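Local coordinates for protein putative pterin-4-alpha-carbinolamine dehydratase (Brucella melitensis, PDB 3JST) that probably catalyses the dehydration of 4a-hydroxytetrahydrobiopterin to dihydrobiopterin, as a pterin-4-alpha-carbinolamine dehydratase, at residues D19-V24 and K87-M92; L56-E61 and L73-E78. All coordinates share one frame; numbering follows the deposited sequence.

Contact 1 (D19-V24 and K87-M92); sequences DGWQKV and KMARKM
Trp21 lays its indole against Ala89, and it is the only side chain of residues 19-24 that touches the helical segment 87-92. From CB, which is directed at the helix, CG stands beside the backbone N and anti to the carbonyl carbon, and a chi2 of 84° turns one ring face to Ala89, whose CB lies 3.4 Å above the ring plane. At the ring fusion CE2 comes to 3.4 Å from Ala89 CB, and CD2 to 3.8 Å. That methyl sits over the face of the six-membered ring, 3.6 Å from its centroid and 20° off the normal, a CH-pi contact. The wider setting is the alpha-beta fold of the dehydratase family, in which helix 83-96 packs against an antiparallel sheet; Trp21, next to Gln22 of an outermost strand within this chain, also touches Val71 and Phe34 of the inner strands. NE1 donates to Asn93 OD1 one turn beyond Ala89, which helps to fix the rotation of the ring. Farther out, CZ2 packs at 3.6 Å from Ala89 CA. At the tip, Met92 SD lies at the ring edge, near its plane (87° off the normal), 4.0 Å from both CZ2 and CH2, a Met-aromatic contact.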
ATOM      1  N   ASP A  19       0.705   8.364   6.275  1.00 11.37           N
ATOM      2  CA  ASP A  19       0.721   9.624   5.525  1.00 11.93           C
ATOM      3  C   ASP A  19       0.543   9.382   4.023  1.00 11.93           C
ATOM      4  O   ASP A  19       1.201   8.523   3.444  1.00 11.79           O
ATOM      5  CB  ASP A  19       2.029  10.390   5.783  1.00 12.18           C
ATOM      6  CG  ASP A  19       2.069  11.742   5.077  1.00 13.08           C
ATOM      7  OD1 ASP A  19       1.101  12.519   5.202  1.00 13.58           O
ATOM      8  OD2 ASP A  19       3.073  12.023   4.390  1.00 15.88           O
ATOM      9  N   GLY A  20      -0.367  10.139   3.413  1.00 12.22           N
ATOM     10  CA  GLY A  20      -0.625  10.065   1.975  1.00 12.37           C
ATOM     11  C   GLY A  20      -1.597   8.980   1.536  1.00 12.56           C
ATOM     12  O   GLY A  20      -1.995   8.952   0.370  1.00 12.50           O
ATOM     13  N   TRP A  21      -1.980   8.083   2.451  1.00 12.61           N
ATOM     14  CA  TRP A  21      -2.894   6.987   2.116  1.00 12.64           C
ATOM     15  C   TRP A  21      -4.356   7.364   2.375  1.00 12.98           C
ATOM     16  O   TRP A  21      -4.675   8.053   3.357  1.00 12.75           O
ATOM     17  CB  TRP A  21      -2.530   5.713   2.887  1.00 12.52           C
ATOM     18  CG  TRP A  21      -1.240   5.099   2.430  1.00 11.97           C
ATOM     19  CD1 TRP A  21       0.020   5.441   2.832  1.00 11.34           C
ATOM     20  CD2 TRP A  21      -1.083   4.046   1.466  1.00 11.26           C
ATOM     21  NE1 TRP A  21       0.952   4.660   2.185  1.00 10.60           N
ATOM     22  CE2 TRP A  21       0.303   3.795   1.344  1.00 10.25           C
ATOM     23  CE3 TRP A  21      -1.977   3.288   0.699  1.00 10.82           C
ATOM     24  CZ2 TRP A  21       0.814   2.824   0.483  1.00  9.99           C
ATOM     25  CZ3 TRP A  21      -1.470   2.318  -0.151  1.00 10.88           C
ATOM     26  CH2 TRP A  21      -0.082   2.098  -0.256  1.00 10.73           C
ATOM     27  N   GLN A  22      -5.234   6.906   1.484  1.00 13.09           N
ATOM     28  CA  GLN A  22      -6.671   7.158   1.595  1.00 13.53           C
ATOM     29  C   GLN A  22      -7.448   5.902   1.231  1.00 13.10           C
ATOM     30  O   GLN A  22      -6.936   5.028   0.537  1.00 12.57           O
ATOM     31  CB  GLN A  22      -7.093   8.300   0.656  1.00 13.95           C
ATOM     32  CG  GLN A  22      -6.281   9.589   0.804  1.00 16.42           C
ATOM     33  CD  GLN A  22      -6.586  10.609  -0.290  1.00 20.53           C
ATOM     34  OE1 GLN A  22      -7.540  10.451  -1.062  1.00 23.26           O
ATOM     35  NE2 GLN A  22      -5.769  11.659  -0.365  1.00 21.74           N
ATOM     36  N   LYS A  23      -8.689   5.818   1.698  1.00 13.18           N
ATOM     37  CA  LYS A  23      -9.584   4.752   1.273  1.00 13.35           C
ATOM     38  C   LYS A  23      -9.947   4.982  -0.187  1.00 13.36           C
ATOM     39  O   LYS A  23     -10.195   6.111  -0.595  1.00 12.84           O
ATOM     40  CB  LYS A  23     -10.863   4.735   2.116  1.00 13.41           C
ATOM     41  CG  LYS A  23     -11.819   3.608   1.734  1.00 13.66           C
ATOM     42  CD  LYS A  23     -13.103   3.636   2.552  1.00 13.99           C
ATOM     43  CE  LYS A  23     -14.073   2.559   2.084  1.00 13.26           C
ATOM     44  NZ  LYS A  23     -14.406   2.711   0.632  1.00 11.91           N
ATOM     45  N   VAL A  24      -9.981   3.911  -0.970  1.00 13.71           N
ATOM     46  CA  VAL A  24     -10.410   4.014  -2.361  1.00 13.97           C
ATOM     47  C   VAL A  24     -11.916   4.238  -2.386  1.00 14.62           C
ATOM     48  O   VAL A  24     -12.672   3.537  -1.718  1.00 14.24           O
ATOM     49  CB  VAL A  24     -10.038   2.769  -3.180  1.00 13.96           C
ATOM     50  CG1 VAL A  24     -10.650   2.846  -4.594  1.00 13.16           C
ATOM     51  CG2 VAL A  24      -8.530   2.629  -3.254  1.00 13.00           C
ATOM     52  N   LYS A  87       0.630  -3.121   6.926  1.00 10.46           N
ATOM     53  CA  LYS A  87       2.074  -3.386   6.973  1.00 10.87           C
ATOM     54  C   LYS A  87       2.774  -2.938   5.688  1.00 10.77           C
ATOM     55  O   LYS A  87       3.853  -2.333   5.732  1.00 10.58           O
ATOM     56  CB  LYS A  87       2.346  -4.873   7.226  1.00 10.95           C
ATOM     57  CG  LYS A  87       2.030  -5.318   8.637  1.00 12.23           C
ATOM     58  CD  LYS A  87       2.242  -6.814   8.832  1.00 14.08           C
ATOM     59  CE  LYS A  87       3.690  -7.140   9.120  1.00 15.86           C
ATOM     60  NZ  LYS A  87       3.893  -8.600   9.363  1.00 18.17           N
ATOM     61  N   MET A  88       2.155  -3.233   4.549  1.00 10.86           N
ATOM     62  CA  MET A  88       2.726  -2.877   3.256  1.00 11.21           C
ATOM     63  C   MET A  88       2.760  -1.359   3.070  1.00 11.10           C
ATOM     64  O   MET A  88       3.772  -0.813   2.649  1.00 11.02           O
ATOM     65  CB  MET A  88       1.947  -3.545   2.117  1.00 11.28           C
ATOM     66  CG  MET A  88       2.430  -3.181   0.714  1.00 12.16           C
ATOM     67  SD  MET A  88       4.163  -3.575   0.414  1.00 14.00           S
ATOM     68  CE  MET A  88       4.038  -5.331   0.047  1.00 13.53           C
ATOM     69  N   ALA A  89       1.659  -0.685   3.392  1.00 11.02           N
ATOM     70  CA  ALA A  89       1.603   0.774   3.298  1.00 11.30           C
ATOM     71  C   ALA A  89       2.660   1.420   4.197  1.00 11.57           C
ATOM     72  O   ALA A  89       3.346   2.358   3.789  1.00 11.21           O
ATOM     73  CB  ALA A  89       0.212   1.282   3.658  1.00 11.05           C
ATOM     74  N   ARG A  90       2.784   0.902   5.416  1.00 11.82           N
ATOM     75  CA  ARG A  90       3.796   1.356   6.363  1.00 12.30           C
ATOM     76  C   ARG A  90       5.205   1.207   5.791  1.00 11.90           C
ATOM     77  O   ARG A  90       5.992   2.150   5.850  1.00 11.60           O
ATOM     78  CB  ARG A  90       3.672   0.577   7.681  1.00 12.72           C
ATOM     79  CG  ARG A  90       4.717   0.923   8.737  1.00 14.87           C
ATOM     80  CD  ARG A  90       4.560   0.087  10.011  1.00 16.10           C
ATOM     81  NE  ARG A  90       3.202   0.144  10.546  1.00 17.51           N
ATOM     82  CZ  ARG A  90       2.436  -0.909  10.850  1.00 18.14           C
ATOM     83  NH1 ARG A  90       2.866  -2.160  10.693  1.00 18.64           N
ATOM     84  NH2 ARG A  90       1.215  -0.702  11.333  1.00 17.73           N
ATOM     85  N   LYS A  91       5.510   0.030   5.237  1.00 11.70           N
ATOM     86  CA  LYS A  91       6.838  -0.249   4.677  1.00 11.72           C
ATOM     87  C   LYS A  91       7.126   0.634   3.469  1.00 11.44           C
ATOM     88  O   LYS A  91       8.230   1.167   3.336  1.00 11.01           O
ATOM     89  CB  LYS A  91       6.970  -1.720   4.268  1.00 11.78           C
ATOM     90  CG  LYS A  91       8.376  -2.123   3.811  1.00 12.63           C
ATOM     91  CD  LYS A  91       9.381  -2.128   4.972  1.00 14.16           C
ATOM     92  CE  LYS A  91      10.670  -2.825   4.570  1.00 14.74           C
ATOM     93  NZ  LYS A  91      11.654  -2.909   5.679  1.00 14.91           N
ATOM     94  N   MET A  92       6.133   0.770   2.591  1.00 11.19           N
ATOM     95  CA  MET A  92       6.245   1.649   1.425  1.00 10.87           C
ATOM     96  C   MET A  92       6.541   3.086   1.837  1.00 10.95           C
ATOM     97  O   MET A  92       7.386   3.745   1.231  1.00 10.87           O
ATOM     98  CB  MET A  92       4.972   1.598   0.585  1.00 10.62           C
ATOM     99  CG  MET A  92       4.883   0.359  -0.282  1.00 10.55           C
ATOM    100  SD  MET A  92       3.373   0.279  -1.254  1.00 10.51           S
ATOM    101  CE  MET A  92       3.772  -1.103  -2.325  1.00 10.32           C
TER

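Contact 2 (L56-E61 and L73-E78); sequences LDHHPE and LATHSE
His58 turns the CE1 corner of its imidazole to Thr75, with CE1 3.3 Å from Thr75 OG1 and 3.6 Å from Ala74 O. Having CG anti to the backbone N (chi1 -175°) carries the ring from residues 56-61 across to the other loop, where it crosses the threonine side chain at about a right angle. Neither oxygen is hydrogen-bonded by the ring; its NE2 pairs instead with Asp85 OD1, while Thr75 OG1, set beside its backbone N (chi1 -56°), bonds to Asp85 OD2 and to Thr82. One aspartate thus positions both side chains. The His-His-Pro-Glu run of residues 58-61 is a family signature, and by analogy with relatives this is probably the active-site region. Farther along, the chemistry becomes apolar: Leu73 CD2 packs 3.6 Å from Pro60 CB. A water links the two backbones, lying 3.1 Å from His59 O, within hydrogen-bonding geometry, and accepting a weak bond from Ala74 N at 3.3 Å. The two loops lie side by side, one leading from helix 39-56 into strand 61-65, the other from strand 68-73 toward helix 83-96, whose Leu84 and Met88 pack on His58 and Leu73, respectively.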
ATOM      1  N   LEU A  56       6.051 -11.030   2.723  1.00 11.33           N
ATOM      2  CA  LEU A  56       4.699 -11.199   3.265  1.00 11.51           C
ATOM      3  C   LEU A  56       3.793 -12.126   2.450  1.00 11.70           C
ATOM      4  O   LEU A  56       2.714 -12.495   2.920  1.00 11.89           O
ATOM      5  CB  LEU A  56       3.996  -9.842   3.350  1.00 11.57           C
ATOM      6  CG  LEU A  56       4.544  -8.772   4.287  1.00 11.96           C
ATOM      7  CD1 LEU A  56       3.607  -7.576   4.254  1.00 12.61           C
ATOM      8  CD2 LEU A  56       4.703  -9.309   5.705  1.00 12.62           C
ATOM      9  N   ASP A  57       4.217 -12.486   1.238  1.00 11.71           N
ATOM     10  CA  ASP A  57       3.343 -13.130   0.261  1.00 11.98           C
ATOM     11  C   ASP A  57       2.054 -12.312   0.128  1.00 11.95           C
ATOM     12  O   ASP A  57       0.948 -12.824   0.280  1.00 12.05           O
ATOM     13  CB  ASP A  57       3.047 -14.589   0.649  1.00 12.18           C
ATOM     14  CG  ASP A  57       2.402 -15.379  -0.483  1.00 13.08           C
ATOM     15  OD1 ASP A  57       2.576 -15.007  -1.669  1.00 14.74           O
ATOM     16  OD2 ASP A  57       1.725 -16.381  -0.192  1.00 14.51           O
ATOM     17  N   HIS A  58       2.223 -11.022  -0.132  1.00 11.94           N
ATOM     18  CA  HIS A  58       1.112 -10.082  -0.191  1.00 11.99           C
ATOM     19  C   HIS A  58       1.463  -9.009  -1.217  1.00 11.98           C
ATOM     20  O   HIS A  58       2.339  -8.177  -0.987  1.00 11.78           O
ATOM     21  CB  HIS A  58       0.864  -9.464   1.190  1.00 11.90           C
ATOM     22  CG  HIS A  58      -0.340  -8.578   1.244  1.00 12.27           C
ATOM     23  ND1 HIS A  58      -1.624  -9.063   1.117  1.00 11.95           N
ATOM     24  CD2 HIS A  58      -0.457  -7.239   1.404  1.00 12.69           C
ATOM     25  CE1 HIS A  58      -2.479  -8.060   1.193  1.00 12.27           C
ATOM     26  NE2 HIS A  58      -1.798  -6.942   1.368  1.00 12.43           N
ATOM     27  N   HIS A  59       0.776  -9.038  -2.351  1.00 12.10           N
ATOM     28  CA  HIS A  59       1.212  -8.284  -3.516  1.00 12.17           C
ATOM     29  C   HIS A  59       0.296  -7.112  -3.831  1.00 12.43           C
ATOM     30  O   HIS A  59      -0.929  -7.241  -3.775  1.00 12.34           O
ATOM     31  CB  HIS A  59       1.338  -9.233  -4.699  1.00 12.23           C
ATOM     32  CG  HIS A  59       2.297 -10.351  -4.443  1.00 12.27           C
ATOM     33  ND1 HIS A  59       1.898 -11.575  -3.954  1.00 12.20           N
ATOM     34  CD2 HIS A  59       3.646 -10.409  -4.551  1.00 11.71           C
ATOM     35  CE1 HIS A  59       2.957 -12.352  -3.804  1.00 12.42           C
ATOM     36  NE2 HIS A  59       4.031 -11.666  -4.152  1.00 12.22           N
ATOM     37  N   PRO A  60       0.895  -5.950  -4.153  1.00 12.54           N
ATOM     38  CA  PRO A  60       0.100  -4.761  -4.428  1.00 12.60           C
ATOM     39  C   PRO A  60      -0.522  -4.776  -5.813  1.00 12.52           C
ATOM     40  O   PRO A  60      -0.097  -5.546  -6.680  1.00 12.67           O
ATOM     41  CB  PRO A  60       1.134  -3.633  -4.333  1.00 12.67           C
ATOM     42  CG  PRO A  60       2.411  -4.277  -4.788  1.00 12.89           C
ATOM     43  CD  PRO A  60       2.344  -5.680  -4.250  1.00 12.53           C
ATOM     44  N   GLU A  61      -1.537  -3.936  -6.003  1.00 12.28           N
ATOM     45  CA  GLU A  61      -1.950  -3.513  -7.332  1.00 12.36           C
ATOM     46  C   GLU A  61      -1.286  -2.159  -7.547  1.00 11.76           C
ATOM     47  O   GLU A  61      -1.538  -1.215  -6.789  1.00 11.94           O
ATOM     48  CB  GLU A  61      -3.471  -3.395  -7.440  1.00 12.67           C
ATOM     49  CG  GLU A  61      -4.190  -4.742  -7.411  1.00 14.58           C
ATOM     50  CD  GLU A  61      -5.702  -4.624  -7.556  1.00 17.93           C
ATOM     51  OE1 GLU A  61      -6.219  -3.493  -7.696  1.00 19.88           O
ATOM     52  OE2 GLU A  61      -6.380  -5.674  -7.524  1.00 20.53           O
ATOM     53  N   LEU A  73      -3.977  -1.233  -2.283  1.00  9.81           N
ATOM     54  CA  LEU A  73      -3.799  -2.417  -1.445  1.00  9.68           C
ATOM     55  C   LEU A  73      -5.133  -2.918  -0.903  1.00  9.90           C
ATOM     56  O   LEU A  73      -5.919  -2.148  -0.352  1.00  9.64           O
ATOM     57  CB  LEU A  73      -2.867  -2.105  -0.271  1.00  9.49           C
ATOM     58  CG  LEU A  73      -1.461  -1.585  -0.594  1.00  9.40           C
ATOM     59  CD1 LEU A  73      -0.745  -1.182   0.692  1.00  8.16           C
ATOM     60  CD2 LEU A  73      -0.644  -2.608  -1.375  1.00  8.31           C
ATOM     61  N   ALA A  74      -5.368  -4.215  -1.081  1.00 10.21           N
ATOM     62  CA  ALA A  74      -6.466  -4.936  -0.443  1.00 10.44           C
ATOM     63  C   ALA A  74      -6.033  -6.396  -0.316  1.00 10.72           C
ATOM     64  O   ALA A  74      -5.100  -6.826  -0.996  1.00 10.59           O
ATOM     65  CB  ALA A  74      -7.743  -4.829  -1.272  1.00 10.23           C
ATOM     66  N   THR A  75      -6.708  -7.145   0.550  1.00 11.10           N
ATOM     67  CA  THR A  75      -6.380  -8.543   0.807  1.00 11.25           C
ATOM     68  C   THR A  75      -7.456  -9.421   0.186  1.00 11.95           C
ATOM     69  O   THR A  75      -8.590  -9.452   0.658  1.00 11.68           O
ATOM     70  CB  THR A  75      -6.281  -8.819   2.316  1.00 11.18           C
ATOM     71  OG1 THR A  75      -5.326  -7.924   2.896  1.00  9.98           O
ATOM     72  CG2 THR A  75      -5.861 -10.272   2.590  1.00 11.08           C
ATOM     73  N   HIS A  76      -7.085 -10.132  -0.874  1.00 12.88           N
ATOM     74  CA  HIS A  76      -8.032 -10.906  -1.671  1.00 13.68           C
ATOM     75  C   HIS A  76      -8.743 -11.972  -0.845  1.00 13.34           C
ATOM     76  O   HIS A  76      -9.978 -12.068  -0.866  1.00 13.24           O
ATOM     77  CB  HIS A  76      -7.308 -11.553  -2.863  1.00 14.33           C
ATOM     78  CG  HIS A  76      -8.178 -12.457  -3.676  1.00 16.79           C
ATOM     79  ND1 HIS A  76      -8.247 -13.819  -3.458  1.00 19.67           N
ATOM     80  CD2 HIS A  76      -9.027 -12.195  -4.698  1.00 19.16           C
ATOM     81  CE1 HIS A  76      -9.098 -14.356  -4.314  1.00 19.95           C
ATOM     82  NE2 HIS A  76      -9.585 -13.393  -5.079  1.00 20.30           N
ATOM     83  N   SER A  77      -7.963 -12.756  -0.106  1.00 13.10           N
ATOM     84  CA  SER A  77      -8.499 -13.871   0.685  1.00 12.92           C
ATOM     85  C   SER A  77      -9.515 -13.437   1.742  1.00 12.39           C
ATOM     86  O   SER A  77     -10.388 -14.212   2.111  1.00 12.34           O
ATOM     87  CB  SER A  77      -7.357 -14.659   1.350  1.00 13.18           C
ATOM     88  OG  SER A  77      -6.461 -13.793   2.033  1.00 13.71           O
ATOM     89  N   GLU A  78      -9.395 -12.205   2.232  1.00 11.93           N
ATOM     90  CA  GLU A  78     -10.332 -11.675   3.222  1.00 11.66           C
ATOM     91  C   GLU A  78     -11.324 -10.677   2.614  1.00 11.11           C
ATOM     92  O   GLU A  78     -12.162 -10.132   3.325  1.00 11.29           O
ATOM     93  CB  GLU A  78      -9.562 -11.017   4.371  1.00 11.61           C
ATOM     94  CG  GLU A  78      -8.689 -11.979   5.171  1.00 12.21           C
ATOM     95  CD  GLU A  78      -9.482 -13.104   5.831  1.00 12.46           C
ATOM     96  OE1 GLU A  78     -10.655 -12.893   6.213  1.00 13.32           O
ATOM     97  OE2 GLU A  78      -8.931 -14.209   5.965  1.00 13.71           O
TER
HETATM   98  O   HOH W   1      -3.351  -5.417  -3.429  1.00 30.42           O

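In the fold
Contact 1 is the deeper of the two: it lies about 5 Å from the centre of the chain, centre to centre, and its touching residues are all buried. Contact 2 lies about 9 Å from it, among connecting loops, and mixes buried residues with partly exposed ones. Aromatic and sulfur packing serves the former, whereas a shared carboxylate and a water enter the latter. Helix 83-96 belongs to both, supplying one segment of contact 1 and Asp85 to contact 2. Leu73 joins them directly: its CD1 lies 3.5 Å from Trp21 CH2, while its other methyl faces the 56-61 loop.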